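PDB 5IXP: extracellular solute-binding protein family 1 from Kribbella flavida, which probably captures a solute, possibly a sugar, outside the cell and delivers it to the membrane permease of an ABC transporter. Local coordinates for residues 17-21 and 289-294; 297-301 and 312-316. All blocks are in the same frame, centred on the assembly; numbering follows the deposited sequence.

Overall arrangement
Both contacts lie in the lobe that carries the N-terminal strands, on the same side of the chain's centre, with their own centres about 13 Å apart. Contact 1 packs helix 284-294 against helix 15-24. Contact 2 follows in the chain: helix 297-307 starts right after helix 284-294 and meets the loop that leaves strand 310-311. The two touch where W293 O lies 2.8 Å from Q299 NE2, a probable hydrogen bond, and where L17 CD1 packs 3.9 Å from Q299 CB. No transported solute is modelled; a formic acid, probably from the crystallisation liquor, has its nearest atom about 3 Å from the P297 side chain.

Contact 1. Residues 17-21 and 289-294; sequences LYREY and KLAAWL
Two helices of the N-terminal lobe meet here, helix 15-24 and helix 284-294, with Y21 reaching across to L290 and W293. The segment axes come no closer than 11.4 Å and their directions differ by 124°, so large side chains fill the space between them. L290 CD1 stands almost on the normal of the Y21 ring, 3.5 Å from its centroid, a CH-pi contact over the centre of one face. W293 meets the same ring obliquely, with the planes at 54°: Y21 CD1 rests 3.5 Å from W293 CE3, over the indole face but offset toward its rim. Y21 CG, anti to the backbone N (chi1 -165°), sends the ring out toward helix 284-294, while the indole runs the opposite way alongside it. At the far end of the tyrosine, K289 CD lies 3.2 Å from Y21 OH, near the ring plane at its edge. The outer end of the indole reaches helix 15-24 itself, where W293 CH2 is 3.4 Å from L17 O and W293 CZ3 packs on L17 CB. E20 OE1 comes to the indole edge, 3.8 Å from W293 CH2; its salt bridge is made with K302. Deeper in, L294 CD2 sits 3.9 Å from L17 CB and also reaches the ring of Y18. L290 and Y21 both touch I30, and L294 and Y18 both touch I6, so the two helices share the cover of parallel strands 2-8 and 28-34. Such a helix layer over a sheet belongs to the alpha/beta lobe of a periplasmic-binding-protein fold.

Contact 2. Residues 297-301 and 312-316; sequences PEQQI and STVDA
P297, in the first turn of helix 297-307, lies against T313, D315 and the backbone N of A316. Its ring runs beside D315, pointing the same way, with P297 CG 3.9 Å from D315 CB. The T313 side chain runs at about a right angle to that of P297 and brings T313 OG1 to 3.6 Å from P297 CA; this hydroxyl is buried without a polar partner in the model. One turn on, Q300 supplies the polar link. Its chain leaves CB with CG opposite the carbonyl carbon (chi1 -61°) and then bends at chi2, which carries the amide across to S312. There S312 N donates to Q300 OE1 at 2.9 Å, with an N-H...O angle of 153° and the donor tilted 21° from the carbonyl plane. The other half of the amide is held more loosely: Q300 NE2 makes weak hydrogen bonds to the carbonyls of T295 and T111, while T313 CG2 packs 3.5 Å from Q300 NE2. T111 O also receives S312 OG, so strand 108-121 meets both partners at this point. I301 closes the contact, with its CG1 3.8 Å from A316 CB and its CD1 reaching over A316 CA. The loop side is tied further to the chain by backbone hydrogen bonds between S312 and L92 and between V314 and R90, and A316 N bonds to T313 O as the 3-10 turn 314-316 begins. Helix 297-307 thus packs on the loop after strand 310-311, which pairs antiparallel with strand 108-121: a helix against the mixed sheet, as in alpha/beta lobes of the periplasmic-binding-protein fold.

Contact 1. Residues 17-21 and 289-294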
loop_
_atom_site.group_PDB
_atom_site.type_symbol
_atom_site.label_atom_id
_atom_site.label_comp_id
_atom_site.label_asym_id
_atom_site.label_seq_id
_atom_site.Cartn_x
_atom_site.Cartn_y
_atom_site.Cartn_z
ATOM N N LEU A 17 21.981 9.278 3.281
ATOM C CA LEU A 17 22.507 7.921 3.283
ATOM C C LEU A 17 23.562 7.742 2.201
ATOM O O LEU A 17 24.561 7.051 2.421
ATOM C CB LEU A 17 21.379 6.908 3.099
ATOM C CG LEU A 17 20.267 6.979 4.142
ATOM C CD1 LEU A 17 19.336 5.792 4.006
ATOM C CD2 LEU A 17 20.856 7.045 5.534
ATOM N N TYR A 18 23.357 8.355 1.024
ATOM C CA TYR A 18 24.359 8.241 -0.032
ATOM C C TYR A 18 25.692 8.807 0.430
ATOM O O TYR A 18 26.749 8.232 0.146
ATOM C CB TYR A 18 23.909 8.975 -1.296
ATOM C CG TYR A 18 22.594 8.522 -1.893
ATOM C CD1 TYR A 18 22.230 7.177 -1.907
ATOM C CD2 TYR A 18 21.726 9.450 -2.474
ATOM C CE1 TYR A 18 21.021 6.763 -2.483
ATOM C CE2 TYR A 18 20.517 9.046 -3.054
ATOM C CZ TYR A 18 20.175 7.705 -3.053
ATOM O OH TYR A 18 18.981 7.304 -3.619
ATOM N N ARG A 19 25.661 9.947 1.132
ATOM C CA ARG A 19 26.891 10.539 1.652
ATOM C C ARG A 19 27.564 9.608 2.648
ATOM O O ARG A 19 28.791 9.436 2.625
ATOM C CB ARG A 19 26.598 11.887 2.312
ATOM C CG ARG A 19 26.012 12.920 1.375
ATOM C CD ARG A 19 25.793 14.272 2.046
ATOM N NE ARG A 19 25.043 15.167 1.172
ATOM C CZ ARG A 19 23.765 15.487 1.340
ATOM N NH1 ARG A 19 23.083 15.010 2.376
ATOM N NH2 ARG A 19 23.171 16.299 0.476
ATOM N N GLU A 20 26.771 9.003 3.535
ATOM C CA GLU A 20 27.314 8.072 4.517
ATOM C C GLU A 20 27.972 6.880 3.838
ATOM O O GLU A 20 29.079 6.470 4.207
ATOM C CB GLU A 20 26.203 7.605 5.458
ATOM C CG GLU A 20 25.650 8.699 6.338
ATOM C CD GLU A 20 24.478 8.238 7.179
ATOM O OE1 GLU A 20 23.907 7.171 6.884
ATOM O OE2 GLU A 20 24.131 8.949 8.137
ATOM N N TYR A 21 27.302 6.307 2.839
ATOM C CA TYR A 21 27.849 5.129 2.172
ATOM C C TYR A 21 29.169 5.446 1.478
ATOM O O TYR A 21 30.124 4.662 1.557
ATOM C CB TYR A 21 26.837 4.588 1.167
ATOM C CG TYR A 21 27.129 3.191 0.686
ATOM C CD1 TYR A 21 26.734 2.087 1.438
ATOM C CD2 TYR A 21 27.794 2.969 -0.519
ATOM C CE1 TYR A 21 26.986 0.798 1.008
ATOM C CE2 TYR A 21 28.045 1.679 -0.966
ATOM C CZ TYR A 21 27.638 0.601 -0.193
ATOM O OH TYR A 21 27.874 -0.677 -0.616
ATOM N N LYS A 289 24.931 -4.823 -2.931
ATOM C CA LYS A 289 25.447 -4.455 -1.616
ATOM C C LYS A 289 24.865 -3.128 -1.153
ATOM O O LYS A 289 24.455 -2.982 0.011
ATOM C CB LYS A 289 26.978 -4.378 -1.626
ATOM C CG LYS A 289 27.536 -4.174 -0.220
ATOM C CD LYS A 289 28.959 -3.603 -0.165
ATOM C CE LYS A 289 29.927 -4.368 -1.010
ATOM N NZ LYS A 289 31.304 -3.778 -0.886
ATOM N N LEU A 290 24.838 -2.138 -2.050
ATOM C CA LEU A 290 24.286 -0.838 -1.693
ATOM C C LEU A 290 22.792 -0.941 -1.406
ATOM O O LEU A 290 22.296 -0.339 -0.442
ATOM C CB LEU A 290 24.560 0.177 -2.808
ATOM C CG LEU A 290 23.872 1.547 -2.636
ATOM C CD1 LEU A 290 24.286 2.224 -1.318
ATOM C CD2 LEU A 290 24.140 2.467 -3.847
ATOM N N ALA A 291 22.063 -1.705 -2.225
ATOM C CA ALA A 291 20.626 -1.858 -2.006
ATOM C C ALA A 291 20.346 -2.527 -0.666
ATOM O O ALA A 291 19.412 -2.138 0.052
ATOM C CB ALA A 291 19.996 -2.660 -3.141
ATOM N N ALA A 292 21.150 -3.532 -0.308
ATOM C CA ALA A 292 20.972 -4.179 0.987
ATOM C C ALA A 292 21.254 -3.207 2.126
ATOM O O ALA A 292 20.556 -3.210 3.148
ATOM C CB ALA A 292 21.875 -5.411 1.088
ATOM N N TRP A 293 22.271 -2.357 1.970
ATOM C CA TRP A 293 22.579 -1.409 3.034
ATOM C C TRP A 293 21.484 -0.352 3.166
ATOM O O TRP A 293 21.072 -0.004 4.284
ATOM C CB TRP A 293 23.939 -0.760 2.778
ATOM C CG TRP A 293 24.327 0.216 3.849
ATOM C CD1 TRP A 293 24.919 -0.075 5.046
ATOM C CD2 TRP A 293 24.146 1.634 3.824
ATOM N NE1 TRP A 293 25.121 1.076 5.767
ATOM C CE2 TRP A 293 24.652 2.141 5.039
ATOM C CE3 TRP A 293 23.607 2.527 2.891
ATOM C CZ2 TRP A 293 24.630 3.499 5.349
ATOM C CZ3 TRP A 293 23.600 3.877 3.192
ATOM C CH2 TRP A 293 24.111 4.351 4.415
ATOM N N LEU A 294 20.997 0.170 2.038
ATOM C CA LEU A 294 19.946 1.179 2.088
ATOM C C LEU A 294 18.678 0.650 2.747
ATOM O O LEU A 294 17.885 1.438 3.273
ATOM C CB LEU A 294 19.622 1.682 0.671
ATOM C CG LEU A 294 20.675 2.576 -0.004
ATOM C CD1 LEU A 294 20.363 2.694 -1.496
ATOM C CD2 LEU A 294 20.746 3.971 0.643
#

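Contact 2. Residues 297-301 and 312-316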
loop_
_atom_site.group_PDB
_atom_site.type_symbol
_atom_site.label_atom_id
_atom_site.label_comp_id
_atom_site.label_asym_id
_atom_site.label_seq_id
_atom_site.Cartn_x
_atom_site.Cartn_y
_atom_site.Cartn_z
ATOM N N PRO A 297 18.001 -2.264 8.734
ATOM C CA PRO A 297 17.240 -1.600 9.808
ATOM C C PRO A 297 17.776 -0.238 10.220
ATOM O O PRO A 297 16.974 0.686 10.403
ATOM C CB PRO A 297 17.324 -2.601 10.974
ATOM C CG PRO A 297 17.611 -3.916 10.346
ATOM C CD PRO A 297 18.303 -3.674 9.043
ATOM N N GLU A 298 19.098 -0.081 10.377
ATOM C CA GLU A 298 19.630 1.212 10.800
ATOM C C GLU A 298 19.287 2.301 9.790
ATOM O O GLU A 298 18.994 3.440 10.172
ATOM C CB GLU A 298 21.148 1.134 11.021
ATOM C CG GLU A 298 21.560 0.308 12.245
ATOM C CD GLU A 298 23.002 0.554 12.697
ATOM O OE1 GLU A 298 23.828 1.037 11.889
ATOM O OE2 GLU A 298 23.313 0.260 13.872
ATOM N N GLN A 299 19.299 1.966 8.498
ATOM C CA GLN A 299 18.975 2.954 7.479
ATOM C C GLN A 299 17.476 3.200 7.398
ATOM O O GLN A 299 17.045 4.338 7.189
ATOM C CB GLN A 299 19.540 2.525 6.125
ATOM C CG GLN A 299 21.032 2.886 5.980
ATOM C CD GLN A 299 21.910 2.161 6.981
ATOM O OE1 GLN A 299 22.402 2.761 7.940
ATOM N NE2 GLN A 299 22.123 0.865 6.758
ATOM N N GLN A 300 16.663 2.160 7.585
ATOM C CA GLN A 300 15.222 2.396 7.577
ATOM C C GLN A 300 14.798 3.274 8.750
ATOM O O GLN A 300 13.857 4.071 8.621
ATOM C CB GLN A 300 14.469 1.067 7.568
ATOM C CG GLN A 300 14.791 0.215 6.333
ATOM C CD GLN A 300 13.573 -0.526 5.809
ATOM O OE1 GLN A 300 12.467 -0.334 6.299
ATOM N NE2 GLN A 300 13.773 -1.375 4.819
ATOM N N ILE A 301 15.496 3.178 9.883
ATOM C CA ILE A 301 15.217 4.093 10.988
ATOM C C ILE A 301 15.584 5.525 10.610
ATOM O O ILE A 301 14.834 6.465 10.899
ATOM C CB ILE A 301 15.946 3.633 12.261
ATOM C CG1 ILE A 301 15.308 2.340 12.776
ATOM C CG2 ILE A 301 15.918 4.746 13.316
ATOM C CD1 ILE A 301 16.135 1.616 13.797
ATOM N N SER A 312 9.986 -1.636 7.005
ATOM C CA SER A 312 9.546 -3.009 6.799
ATOM C C SER A 312 10.479 -4.020 7.452
ATOM O O SER A 312 10.275 -5.227 7.294
ATOM C CB SER A 312 9.404 -3.312 5.303
ATOM O OG SER A 312 10.650 -3.253 4.615
ATOM N N THR A 313 11.489 -3.555 8.184
ATOM C CA THR A 313 12.482 -4.420 8.809
ATOM C C THR A 313 12.132 -4.603 10.282
ATOM O O THR A 313 11.996 -3.618 11.020
ATOM C CB THR A 313 13.881 -3.814 8.668
ATOM O OG1 THR A 313 13.848 -2.442 9.096
ATOM C CG2 THR A 313 14.360 -3.873 7.211
ATOM N N VAL A 314 12.005 -5.860 10.715
ATOM C CA VAL A 314 11.415 -6.103 12.036
ATOM C C VAL A 314 12.291 -5.563 13.162
ATOM O O VAL A 314 11.777 -5.191 14.227
ATOM C CB VAL A 314 11.114 -7.599 12.234
ATOM C CG1 VAL A 314 10.050 -8.065 11.245
ATOM C CG2 VAL A 314 12.389 -8.431 12.105
ATOM N N ASP A 315 13.614 -5.516 12.969
ATOM C CA ASP A 315 14.475 -5.004 14.032
ATOM C C ASP A 315 14.184 -3.542 14.337
ATOM O O ASP A 315 14.384 -3.101 15.473
ATOM C CB ASP A 315 15.953 -5.152 13.664
ATOM C CG ASP A 315 16.441 -6.580 13.744
ATOM O OD1 ASP A 315 15.675 -7.444 14.198
ATOM O OD2 ASP A 315 17.603 -6.836 13.343
ATOM N N ALA A 316 13.750 -2.767 13.339
ATOM C CA ALA A 316 13.448 -1.365 13.579
ATOM C C ALA A 316 12.310 -1.198 14.575
ATOM O O ALA A 316 12.216 -0.151 15.228
ATOM C CB ALA A 316 13.107 -0.654 12.260
#